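Local coordinates for CS1 fimbrial subunit A (Escherichia coli, PDB 4HJI), which builds, as a pilin subunit, the CS1 fimbriae, surface filaments that enable the bacterium to colonize the epithelium of specific host organs, at residues N56-T61 and S122-L127; V68-S73 and I104-N109; L78-N83 and A140-Q145; P84-P89 and T134-G139. All blocks are in the same frame, centred on the assembly; numbering follows the deposited sequence. Where two conformers were deposited one is given.

Contact 1 (N56-T61 and S122-L127); sequences NTVVHT and SSTQKL
Thr-57 and Gln-125 meet as an antiparallel hydrogen-bonded pair, a clear case of one acceptor serving two donors of a single residue. Thr-57 N approaches Gln-125 O at 2.9 Å, while Thr-57 OG1 comes to Gln-125 O at 2.7 Å from the opposite face of the carbonyl plane, lying 39° above it and not on a lone pair. With chi1 at 68°, OG1 sits between the backbone N and the carbonyl carbon, where this second grip becomes possible, and CG2 swings over to rest 3.9 Å from Leu-127 CB. Gln-125 N returns a nearly straight bond to Thr-57 O. One residue back, the CB of Asn-56 touches Thr-124 CG2 at 3.9 Å, and its side chain runs beside that of Lys-126, both pointing the same way.

Farther along, at Val-59, the hydroxyl of Ser-122 serves as the acceptor. Ser-122 OG accepts from Val-59 N at 2.8 Å (171°) and itself donates to Ser-123 O at 2.8 Å, so the buried oxygen is used in both directions; Ser-122 N closes the ring onto Val-59 O at 2.9 Å. Replacing this serine by alanine would probably leave the Val-59 N-H without its acceptor and Ser-123 O without the hydroxyl's proton. Val-58 CG1 packs against Ser-122 O.

Beyond the contact, strand 25-29 and adjoining Ser-30 bond to the other edge of 56-61, and Phe-94 of strand 87-94 packs against Thr-57, Val-59 and Gln-125.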
loop_
_atom_site.group_PDB
_atom_site.type_symbol
_atom_site.label_atom_id
_atom_site.label_comp_id
_atom_site.label_asym_id
_atom_site.label_seq_id
_atom_site.Cartn_x
_atom_site.Cartn_y
_atom_site.Cartn_z
ATOM N N ASN A 56 8.271 -4.979 -3.299
ATOM C CA ASN A 56 9.354 -4.168 -3.824
ATOM C C ASN A 56 8.844 -3.372 -5.022
ATOM O O ASN A 56 8.320 -3.953 -5.970
ATOM C CB ASN A 56 10.540 -5.067 -4.208
ATOM C CG ASN A 56 11.090 -5.821 -3.016
ATOM O OD1 ASN A 56 11.021 -7.064 -2.936
ATOM N ND2 ASN A 56 11.638 -5.086 -2.074
ATOM N N THR A 57 8.983 -2.048 -4.968
ATOM C CA THR A 57 8.411 -1.162 -5.982
ATOM C C THR A 57 9.426 -0.141 -6.468
ATOM O O THR A 57 10.482 0.036 -5.867
ATOM C CB THR A 57 7.222 -0.369 -5.419
ATOM O OG1 THR A 57 7.703 0.567 -4.440
ATOM C CG2 THR A 57 6.233 -1.285 -4.761
ATOM N N VAL A 58 9.092 0.535 -7.559
ATOM C CA VAL A 58 9.833 1.694 -8.020
ATOM C C VAL A 58 8.853 2.763 -8.470
ATOM O O VAL A 58 7.777 2.448 -8.961
ATOM C CB VAL A 58 10.805 1.382 -9.181
ATOM C CG1 VAL A 58 11.955 0.520 -8.686
ATOM C CG2 VAL A 58 10.085 0.740 -10.369
ATOM N N VAL A 59 9.240 4.026 -8.278
ATOM C CA VAL A 59 8.463 5.150 -8.731
ATOM C C VAL A 59 8.966 5.583 -10.103
ATOM O O VAL A 59 10.168 5.766 -10.298
ATOM C CB VAL A 59 8.549 6.324 -7.728
ATOM C CG1 VAL A 59 7.827 7.538 -8.283
ATOM C CG2 VAL A 59 7.961 5.897 -6.398
ATOM N N HIS A 60 8.033 5.721 -11.057
ATOM C CA HIS A 60 8.321 6.287 -12.367
ATOM C C HIS A 60 7.802 7.705 -12.435
ATOM O O HIS A 60 6.695 7.968 -11.998
ATOM C CB HIS A 60 7.610 5.527 -13.455
ATOM C CG HIS A 60 8.228 4.223 -13.781
ATOM N ND1 HIS A 60 8.487 3.838 -15.077
ATOM C CD2 HIS A 60 8.600 3.187 -12.993
ATOM C CE1 HIS A 60 9.031 2.635 -15.072
ATOM N NE2 HIS A 60 9.098 2.213 -13.824
ATOM N N THR A 61 8.599 8.615 -12.972
ATOM C CA THR A 61 8.141 9.982 -13.126
ATOM C C THR A 61 8.609 10.569 -14.437
ATOM O O THR A 61 9.599 10.107 -15.005
ATOM C CB THR A 61 8.630 10.853 -11.948
ATOM O OG1 THR A 61 8.106 12.185 -12.059
ATOM C CG2 THR A 61 10.176 10.896 -11.877
ATOM N N SER A 122 12.981 5.425 -9.762
ATOM C CA SER A 122 13.594 5.482 -8.433
ATOM C C SER A 122 14.346 4.193 -8.123
ATOM O O SER A 122 14.146 3.175 -8.780
ATOM C CB SER A 122 12.505 5.690 -7.377
ATOM O OG SER A 122 11.764 4.494 -7.190
ATOM N N SER A 123 15.217 4.229 -7.118
ATOM C CA SER A 123 15.723 2.993 -6.543
ATOM C C SER A 123 14.556 2.256 -5.873
ATOM O O SER A 123 13.477 2.817 -5.688
ATOM C CB SER A 123 16.811 3.296 -5.509
ATOM O OG SER A 123 16.292 4.167 -4.528
ATOM N N THR A 124 14.785 1.004 -5.491
ATOM C CA THR A 124 13.721 0.191 -4.911
ATOM C C THR A 124 13.213 0.764 -3.591
ATOM O O THR A 124 14.006 1.116 -2.704
ATOM C CB THR A 124 14.166 -1.278 -4.743
ATOM O OG1 THR A 124 14.542 -1.790 -6.021
ATOM C CG2 THR A 124 13.064 -2.130 -4.171
ATOM N N GLN A 125 11.885 0.848 -3.496
ATOM C CA GLN A 125 11.162 1.296 -2.320
ATOM C C GLN A 125 10.215 0.209 -1.841
ATOM O O GLN A 125 9.478 -0.418 -2.632
ATOM C CB GLN A 125 10.363 2.552 -2.614
ATOM C CG GLN A 125 11.133 3.636 -3.350
ATOM C CD GLN A 125 12.278 4.223 -2.543
ATOM O OE1 GLN A 125 13.278 4.676 -3.112
ATOM N NE2 GLN A 125 12.149 4.213 -1.222
ATOM N N LYS A 126 10.204 -0.009 -0.536
ATOM C CA LYS A 126 9.344 -1.015 0.053
ATOM C C LYS A 126 7.936 -0.475 0.259
ATOM O O LYS A 126 7.753 0.594 0.835
ATOM C CB LYS A 126 9.949 -1.526 1.362
ATOM C CG LYS A 126 11.243 -2.268 1.120
ATOM C CD LYS A 126 11.904 -2.800 2.388
ATOM C CE LYS A 126 13.158 -3.585 2.029
ATOM N NZ LYS A 126 12.926 -4.488 0.870
ATOM N N LEU A 127 6.947 -1.216 -0.234
ATOM C CA LEU A 127 5.558 -0.990 0.087
ATOM C C LEU A 127 5.067 -2.165 0.928
ATOM O O LEU A 127 5.061 -3.302 0.454
ATOM C CB LEU A 127 4.734 -0.874 -1.203
ATOM C CG LEU A 127 3.222 -0.757 -1.016
ATOM C CD1 LEU A 127 2.805 0.551 -0.349
ATOM C CD2 LEU A 127 2.528 -0.866 -2.362
#

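Contact 2 (V68-S73 and I104-N109); sequences VVVKLS and ITIDSN
Val-70 and Ile-106 make the close side of this contact, the CG2 methyl of the valine lying 3.7 Å from the CD1 methyl of the isoleucine. Ile-106 has CG1 anti to its carbonyl carbon, and its chi2 of 143°, away from a staggered value, directs CD1 along the face toward Val-70. On the same face Val-68 CG2 stands farther off, 4.3 Å from Ile-106 CB, and Ile-104 lays its CG1 against Val-70 O. Phe-94 touches both Val-70 and Ile-106, while Leu-99 and Lys-97 border Ile-104; Val-68, Val-70 and Ile-106 are buried and Ile-104 is partly exposed.

The backbones form an antiparallel ladder with two hydrogen-bonded pairs, Val-68 with Ile-106 and Val-70 with Ile-104. The shortest rungs are Ile-106 N to Val-68 O and Val-70 N to Ile-104 O, each 2.8 Å. The fold is the immunoglobulin-like beta sandwich of chaperone-usher pilins, in which strand 104-106 flanks one side of strand 68-80, and strand 144-156 the other.

The opposite face is looser. Val-69 and Thr-105, the non-hydrogen-bonded pair between the two, have CA atoms only 4.3 Å apart, yet their side chains touch just where Val-69 CG2 meets Thr-105 OG1 at 3.6 Å. Thr-105 is exposed, with Ser-157 beside it. Past Ile-106 the chain leaves the ladder at solvent-exposed Asp-107, at the N-cap of a short helix; Asp-107 OD1 accepts the capping bond from Asn-109 N at 2.7 Å, met from above the carboxylate plane.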
loop_
_atom_site.group_PDB
_atom_site.type_symbol
_atom_site.label_atom_id
_atom_site.label_comp_id
_atom_site.label_asym_id
_atom_site.label_seq_id
_atom_site.Cartn_x
_atom_site.Cartn_y
_atom_site.Cartn_z
ATOM N N VAL A 68 7.326 12.949 -4.905
ATOM C CA VAL A 68 5.955 12.453 -5.019
ATOM C C VAL A 68 5.235 12.585 -3.694
ATOM O O VAL A 68 5.850 12.495 -2.632
ATOM C CB VAL A 68 5.861 10.996 -5.527
ATOM C CG1 VAL A 68 6.444 10.919 -6.926
ATOM C CG2 VAL A 68 6.528 10.013 -4.572
ATOM N N VAL A 69 3.936 12.827 -3.782
ATOM C CA VAL A 69 3.068 12.882 -2.626
ATOM C C VAL A 69 2.284 11.598 -2.634
ATOM O O VAL A 69 1.727 11.228 -3.663
ATOM C CB VAL A 69 2.097 14.072 -2.730
ATOM C CG1 VAL A 69 1.138 14.108 -1.555
ATOM C CG2 VAL A 69 2.879 15.363 -2.879
ATOM N N VAL A 70 2.256 10.915 -1.498
ATOM C CA VAL A 70 1.624 9.614 -1.382
ATOM C C VAL A 70 0.671 9.594 -0.214
ATOM O O VAL A 70 1.013 10.033 0.896
ATOM C CB VAL A 70 2.653 8.508 -1.166
ATOM C CG1 VAL A 70 2.009 7.140 -1.328
ATOM C CG2 VAL A 70 3.789 8.673 -2.162
ATOM N N LYS A 71 -0.518 9.076 -0.454
ATOM C CA LYS A 71 -1.520 8.963 0.582
ATOM C C LYS A 71 -2.440 7.799 0.290
ATOM O O LYS A 71 -2.349 7.198 -0.783
ATOM C CB LYS A 71 -2.327 10.267 0.673
ATOM C CG LYS A 71 -3.174 10.539 -0.552
ATOM C CD LYS A 71 -3.844 11.903 -0.505
ATOM C CE LYS A 71 -4.854 11.999 -1.632
ATOM N NZ LYS A 71 -5.415 13.350 -1.854
ATOM N N LEU A 72 -3.304 7.482 1.249
ATOM C CA LEU A 72 -4.389 6.514 1.070
ATOM C C LEU A 72 -5.678 7.280 0.840
ATOM O O LEU A 72 -5.867 8.354 1.370
ATOM C CB LEU A 72 -4.549 5.646 2.313
ATOM C CG LEU A 72 -3.293 4.894 2.736
ATOM C CD1 LEU A 72 -3.432 4.294 4.136
ATOM C CD2 LEU A 72 -2.936 3.831 1.716
ATOM N N SER A 73 -6.581 6.733 0.037
ATOM C CA SER A 73 -7.856 7.411 -0.206
ATOM C C SER A 73 -8.831 7.190 0.945
ATOM O O SER A 73 -9.827 7.892 1.052
ATOM C CB SER A 73 -8.491 6.892 -1.494
ATOM O OG SER A 73 -9.026 5.617 -1.257
ATOM N N ILE A 104 1.876 12.512 2.355
ATOM C CA ILE A 104 3.264 12.765 2.696
ATOM C C ILE A 104 4.080 12.929 1.417
ATOM O O ILE A 104 3.805 12.287 0.400
ATOM C CB ILE A 104 3.860 11.677 3.624
ATOM C CG1 ILE A 104 4.089 10.336 2.927
ATOM C CG2 ILE A 104 2.973 11.481 4.847
ATOM C CD1 ILE A 104 4.904 9.387 3.782
ATOM N N THR A 105 5.071 13.810 1.479
ATOM C CA THR A 105 5.949 14.055 0.355
ATOM C C THR A 105 7.244 13.294 0.552
ATOM O O THR A 105 7.851 13.332 1.628
ATOM C CB THR A 105 6.255 15.545 0.165
ATOM O OG1 THR A 105 5.035 16.256 -0.074
ATOM C CG2 THR A 105 7.192 15.744 -1.023
ATOM N N ILE A 106 7.662 12.591 -0.490
ATOM C CA ILE A 106 8.962 11.943 -0.523
ATOM C C ILE A 106 9.826 12.744 -1.495
ATOM O O ILE A 106 9.530 12.782 -2.690
ATOM C CB ILE A 106 8.805 10.476 -0.946
ATOM C CG1 ILE A 106 7.999 9.739 0.137
ATOM C CG2 ILE A 106 10.158 9.806 -1.159
ATOM C CD1 ILE A 106 7.070 8.711 -0.417
ATOM N N ASP A 107 10.860 13.411 -0.970
ATOM C CA ASP A 107 11.730 14.273 -1.782
ATOM C C ASP A 107 12.419 13.470 -2.876
ATOM O O ASP A 107 12.760 12.298 -2.677
ATOM C CB ASP A 107 12.810 14.948 -0.923
ATOM C CG ASP A 107 13.645 15.966 -1.711
ATOM O OD1 ASP A 107 14.795 15.655 -2.104
ATOM O OD2 ASP A 107 13.162 17.099 -1.940
ATOM N N SER A 108 12.647 14.119 -4.015
ATOM C CA SER A 108 13.379 13.495 -5.123
ATOM C C SER A 108 14.747 12.945 -4.706
ATOM O O SER A 108 15.133 11.882 -5.163
ATOM C CB SER A 108 13.518 14.460 -6.307
ATOM O OG SER A 108 14.055 15.707 -5.916
ATOM N N ASN A 109 15.476 13.635 -3.823
ATOM C CA ASN A 109 16.785 13.131 -3.403
ATOM C C ASN A 109 16.733 11.760 -2.699
ATOM O O ASN A 109 17.666 10.981 -2.807
ATOM C CB ASN A 109 17.535 14.166 -2.550
ATOM C CG ASN A 109 17.939 15.382 -3.353
ATOM O OD1 ASN A 109 18.383 15.261 -4.494
ATOM N ND2 ASN A 109 17.794 16.563 -2.763
#

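Contact 3 (L78-N83 and A140-Q145); sequences LSNVLN and ALTAGQ
Asn-80 and Val-81 close around the carbonyl oxygen of Gln-145, and the asparagine illustrates how one side chain can face a neighbouring segment while bracing its own turn. Its CB passes 4.1 Å from Gln-145 O and its CG 3.8 Å from the same oxygen. Because CG stands anti to the backbone N (chi1 -176°), the amide reaches forward, and its two tips part company. ND2 goes across the contact, 3.5 Å from both Thr-142 OG1 and Gln-145 O, the Asn-80 and Thr-142 side chains crossing at about a right angle. OD1 turns back to its own chain and accepts twice: from Leu-82 N at 2.9 Å, well above the carbonyl plane, making an Asx turn, and from Asn-83 N at 3.0 Å, in that plane on a lone pair, completing the wider Asx motif. These bonds fix the amide's rotation. A leucine here would probably leave the N-H groups of Leu-82 and Asn-83 without their shared acceptor and the turn freer to move.

Val-81 N donates to Gln-145 O at 2.9 Å, and Val-81 CG2 rests 3.8 Å from Gln-145 CB. At Gly-144 a side chain would press on Ala-143 O and come close to Asn-80 ND2.

The contact lies where strand 68-80 ends and strand 144-156 begins: Ser-79 bonds through its backbone to Gln-147, Asn-80 to Leu-86, and Gly-144 to Val-173 of strand 163-173, with Tyr-146 packed against Asn-80.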
loop_
_atom_site.group_PDB
_atom_site.type_symbol
_atom_site.label_atom_id
_atom_site.label_comp_id
_atom_site.label_asym_id
_atom_site.label_seq_id
_atom_site.Cartn_x
_atom_site.Cartn_y
_atom_site.Cartn_z
ATOM N N LEU A 78 -9.981 -4.479 6.951
ATOM C CA LEU A 78 -10.498 -5.745 6.438
ATOM C C LEU A 78 -11.717 -6.120 7.264
ATOM O O LEU A 78 -11.629 -6.268 8.496
ATOM C CB LEU A 78 -9.463 -6.856 6.535
ATOM C CG LEU A 78 -8.059 -6.542 6.031
ATOM C CD1 LEU A 78 -7.209 -7.787 6.198
ATOM C CD2 LEU A 78 -8.070 -6.077 4.578
ATOM N N SER A 79 -12.841 -6.256 6.573
ATOM C CA SER A 79 -14.118 -6.609 7.172
ATOM C C SER A 79 -14.360 -8.106 7.037
ATOM O O SER A 79 -14.146 -8.683 5.964
ATOM C CB SER A 79 -15.245 -5.812 6.514
ATOM O OG SER A 79 -15.065 -4.417 6.705
ATOM N N ASN A 80 -14.813 -8.737 8.119
ATOM C CA ASN A 80 -15.231 -10.134 8.078
ATOM C C ASN A 80 -16.349 -10.287 7.050
ATOM O O ASN A 80 -17.290 -9.509 7.043
ATOM C CB ASN A 80 -15.721 -10.606 9.455
ATOM C CG ASN A 80 -16.077 -12.075 9.474
ATOM O OD1 ASN A 80 -17.195 -12.450 9.155
ATOM N ND2 ASN A 80 -15.133 -12.914 9.863
ATOM N N VAL A 81 -16.247 -11.313 6.215
ATOM C CA VAL A 81 -17.200 -11.456 5.112
ATOM C C VAL A 81 -18.620 -11.827 5.544
ATOM O O VAL A 81 -19.557 -11.588 4.801
ATOM C CB VAL A 81 -16.689 -12.429 4.025
ATOM C CG1 VAL A 81 -15.385 -11.904 3.428
ATOM C CG2 VAL A 81 -16.544 -13.840 4.565
ATOM N N LEU A 82 -18.783 -12.391 6.742
ATOM C CA LEU A 82 -20.112 -12.736 7.266
ATOM C C LEU A 82 -20.671 -11.653 8.180
ATOM O O LEU A 82 -21.879 -11.503 8.303
ATOM C CB LEU A 82 -20.052 -14.058 8.033
ATOM C CG LEU A 82 -19.866 -15.320 7.192
ATOM C CD1 LEU A 82 -19.553 -16.529 8.076
ATOM C CD2 LEU A 82 -21.105 -15.561 6.345
ATOM N N ASN A 83 -19.779 -10.929 8.855
ATOM C CA ASN A 83 -20.170 -9.790 9.682
ATOM C C ASN A 83 -19.222 -8.609 9.443
ATOM O O ASN A 83 -18.201 -8.465 10.129
ATOM C CB ASN A 83 -20.157 -10.171 11.159
ATOM C CG ASN A 83 -20.438 -8.985 12.056
ATOM O OD1 ASN A 83 -20.850 -7.929 11.587
ATOM N ND2 ASN A 83 -20.198 -9.143 13.339
ATOM N N ALA A 140 -14.961 -9.780 18.746
ATOM C CA ALA A 140 -13.706 -10.482 19.015
ATOM C C ALA A 140 -13.154 -11.160 17.759
ATOM O O ALA A 140 -13.794 -11.176 16.710
ATOM C CB ALA A 140 -13.907 -11.505 20.123
ATOM N N LEU A 141 -11.962 -11.734 17.889
ATOM C CA LEU A 141 -11.261 -12.352 16.766
ATOM C C LEU A 141 -11.934 -13.663 16.376
ATOM O O LEU A 141 -11.817 -14.658 17.094
ATOM C CB LEU A 141 -9.793 -12.620 17.129
ATOM C CG LEU A 141 -8.862 -11.409 17.280
ATOM C CD1 LEU A 141 -9.115 -10.641 18.572
ATOM C CD2 LEU A 141 -7.403 -11.843 17.182
ATOM N N THR A 142 -12.638 -13.655 15.244
ATOM C CA THR A 142 -13.337 -14.845 14.762
ATOM C C THR A 142 -12.622 -15.455 13.563
ATOM O O THR A 142 -12.085 -14.743 12.706
ATOM C CB THR A 142 -14.805 -14.554 14.379
ATOM O OG1 THR A 142 -14.853 -13.639 13.277
ATOM C CG2 THR A 142 -15.572 -13.969 15.552
ATOM N N ALA A 143 -12.625 -16.780 13.511
ATOM C CA ALA A 143 -12.113 -17.511 12.364
ATOM C C ALA A 143 -12.943 -17.214 11.122
ATOM O O ALA A 143 -14.143 -16.958 11.213
ATOM C CB ALA A 143 -12.123 -18.998 12.647
ATOM N N GLY A 144 -12.284 -17.245 9.968
ATOM C CA GLY A 144 -12.949 -17.026 8.691
ATOM C C GLY A 144 -12.270 -15.947 7.881
ATOM O O GLY A 144 -11.145 -15.537 8.158
ATOM N N GLN A 145 -12.987 -15.469 6.873
ATOM C CA GLN A 145 -12.398 -14.609 5.867
ATOM C C GLN A 145 -12.705 -13.147 6.121
ATOM O O GLN A 145 -13.784 -12.798 6.594
ATOM C CB GLN A 145 -12.904 -15.033 4.496
ATOM C CG GLN A 145 -12.645 -16.499 4.190
ATOM C CD GLN A 145 -12.782 -16.805 2.706
ATOM O OE1 GLN A 145 -13.102 -17.930 2.311
ATOM N NE2 GLN A 145 -12.521 -15.795 1.868
#

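Contact 4 (P84-P89 and T134-G139); sequences PTLQIP and TRVTGG
Gln-87 O takes a 2.8 Å bond from Thr-137 N in the carbonyl plane, and a weaker C-H contact from Val-136 CA at 3.2 Å. The reciprocal bond, Gln-87 N to Thr-137 O, is equally short, making a single antiparallel bridge. A water extends the pairing at the surface, donating to Gln-87 OE1 and hydrogen-bonded to Thr-137 OG1. The other end of that amide, NE2, bonds to Pro-84 O nearly in its own plane; with the water, this fixes the amide's rotation.

Under the bridge the apolar groups gather. Leu-86, its CG anti to the backbone N (chi1 -169°), sends CD1 to 3.4 Å from Gly-139 CA and 3.9 Å from Val-136 CG1, while Val-136 CG2 meets Ile-88 CG1 at 4.0 Å. The positive phi of Gly-138 favours glycine, and a CB there would run into Thr-85 O; the backbone angles of Gly-139 leave no room for a CB, which would also meet Leu-86 CD1. Pro-89 lays CG 3.7 Å from Arg-135 CB; the guanidinium of Arg-135 reaches Asp-132 in a salt bridge.

The loop between strands 119-131 and 144-156 thus borders the start of strand 87-94, whose other edge pairs with strand 68-80, while Ile-88 packs on Phe-50 and Tyr-146.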
loop_
_atom_site.group_PDB
_atom_site.type_symbol
_atom_site.label_atom_id
_atom_site.label_comp_id
_atom_site.label_asym_id
_atom_site.label_seq_id
_atom_site.Cartn_x
_atom_site.Cartn_y
_atom_site.Cartn_z
ATOM N N PRO A 84 -19.544 -7.757 8.457
ATOM C CA PRO A 84 -18.666 -6.639 8.096
ATOM C C PRO A 84 -18.471 -5.580 9.193
ATOM O O PRO A 84 -17.623 -4.697 9.058
ATOM C CB PRO A 84 -19.333 -6.027 6.854
ATOM C CG PRO A 84 -20.313 -7.027 6.365
ATOM C CD PRO A 84 -20.612 -7.991 7.470
ATOM N N THR A 85 -19.247 -5.669 10.265
ATOM C CA THR A 85 -19.016 -4.830 11.436
ATOM C C THR A 85 -17.716 -5.238 12.133
ATOM O O THR A 85 -17.071 -4.412 12.777
ATOM C CB THR A 85 -20.205 -4.893 12.420
ATOM O OG1 THR A 85 -21.436 -4.665 11.725
ATOM C CG2 THR A 85 -20.065 -3.839 13.504
ATOM N N LEU A 86 -17.328 -6.506 11.977
ATOM C CA LEU A 86 -16.109 -7.036 12.571
ATOM C C LEU A 86 -14.905 -6.733 11.667
ATOM O O LEU A 86 -14.800 -7.257 10.552
ATOM C CB LEU A 86 -16.261 -8.537 12.776
ATOM C CG LEU A 86 -15.192 -9.189 13.627
ATOM C CD1 LEU A 86 -15.395 -8.776 15.075
ATOM C CD2 LEU A 86 -15.271 -10.695 13.482
ATOM N N GLN A 87 -13.998 -5.892 12.153
ATOM C CA GLN A 87 -13.029 -5.229 11.294
ATOM C C GLN A 87 -11.613 -5.268 11.855
ATOM O O GLN A 87 -11.394 -5.062 13.066
ATOM C CB GLN A 87 -13.478 -3.790 11.051
ATOM C CG GLN A 87 -14.703 -3.657 10.147
ATOM C CD GLN A 87 -15.168 -2.218 9.977
ATOM O OE1 GLN A 87 -14.481 -1.281 10.377
ATOM N NE2 GLN A 87 -16.337 -2.040 9.388
ATOM N N ILE A 88 -10.647 -5.521 10.972
ATOM C CA ILE A 88 -9.223 -5.570 11.323
ATOM C C ILE A 88 -8.549 -4.363 10.673
ATOM O O ILE A 88 -8.583 -4.223 9.451
ATOM C CB ILE A 88 -8.546 -6.863 10.802
ATOM C CG1 ILE A 88 -9.224 -8.106 11.380
ATOM C CG2 ILE A 88 -7.050 -6.848 11.108
ATOM C CD1 ILE A 88 -8.771 -9.407 10.745
ATOM N N PRO A 89 -7.938 -3.462 11.481
ATOM C CA PRO A 89 -7.300 -2.291 10.872
ATOM C C PRO A 89 -6.034 -2.645 10.092
ATOM O O PRO A 89 -5.327 -3.594 10.442
ATOM C CB PRO A 89 -6.966 -1.399 12.078
ATOM C CG PRO A 89 -6.790 -2.369 13.170
ATOM C CD PRO A 89 -7.768 -3.476 12.949
ATOM N N THR A 134 -4.512 -7.785 16.486
ATOM C CA THR A 134 -4.610 -7.416 17.907
ATOM C C THR A 134 -5.560 -6.233 18.165
ATOM O O THR A 134 -5.903 -5.973 19.325
ATOM C CB THR A 134 -3.244 -7.090 18.532
ATOM O OG1 THR A 134 -2.797 -5.806 18.088
ATOM C CG2 THR A 134 -2.217 -8.136 18.162
ATOM N N ARG A 135 -5.959 -5.523 17.108
ATOM C CA ARG A 135 -6.867 -4.370 17.226
ATOM C C ARG A 135 -8.198 -4.530 16.467
ATOM O O ARG A 135 -8.777 -3.546 16.016
ATOM C CB ARG A 135 -6.147 -3.087 16.787
ATOM C CG ARG A 135 -5.141 -2.591 17.819
ATOM C CD ARG A 135 -4.586 -1.225 17.449
ATOM N NE ARG A 135 -3.672 -0.686 18.458
ATOM C CZ ARG A 135 -2.419 -1.097 18.648
ATOM N NH1 ARG A 135 -1.902 -2.076 17.912
ATOM N NH2 ARG A 135 -1.680 -0.532 19.594
ATOM N N VAL A 136 -8.694 -5.760 16.379
ATOM C CA VAL A 136 -10.017 -6.014 15.796
ATOM C C VAL A 136 -11.095 -5.204 16.512
ATOM O O VAL A 136 -11.045 -5.037 17.730
ATOM C CB VAL A 136 -10.401 -7.508 15.841
ATOM C CG1 VAL A 136 -11.672 -7.783 15.032
ATOM C CG2 VAL A 136 -9.257 -8.363 15.322
ATOM N N THR A 137 -12.037 -4.660 15.743
ATOM C CA THR A 137 -13.141 -3.854 16.280
ATOM C C THR A 137 -14.467 -4.452 15.842
ATOM O O THR A 137 -14.528 -5.151 14.837
ATOM C CB THR A 137 -13.127 -2.398 15.753
ATOM O OG1 THR A 137 -13.550 -2.359 14.376
ATOM C CG2 THR A 137 -11.750 -1.785 15.879
ATOM N N GLY A 138 -15.521 -4.144 16.598
ATOM C CA GLY A 138 -16.878 -4.618 16.310
ATOM C C GLY A 138 -17.175 -6.010 16.843
ATOM O O GLY A 138 -18.239 -6.569 16.575
ATOM N N GLY A 139 -16.241 -6.563 17.613
ATOM C CA GLY A 139 -16.381 -7.893 18.197
ATOM C C GLY A 139 -15.006 -8.483 18.444
ATOM O O GLY A 139 -14.003 -7.774 18.347
HETATM O O HOH W 1 -12.621 -0.233 12.534
#

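Overall arrangement
The four contacts fall into two pairs on opposite sides of the chain's centre. Contacts 1 and 2 lie about 12 Å apart between centres and touch through Val-59 and Val-68; contacts 3 and 4, about 8 Å apart between centres, meet where strands 68-80 and 87-94 pair. The pairs themselves stand about 29 to 33 Å apart, centre to centre. Strand 68-80 spans this distance, carrying contact 2 near its start and contact 3 at its end. Along the chain contact 2 is nested within contact 1 and contact 4 within contact 3, while the two nests interleave. Both ends of the elongated pilin are therefore tied by chain segments distant in sequence, through the strands of the sandwich.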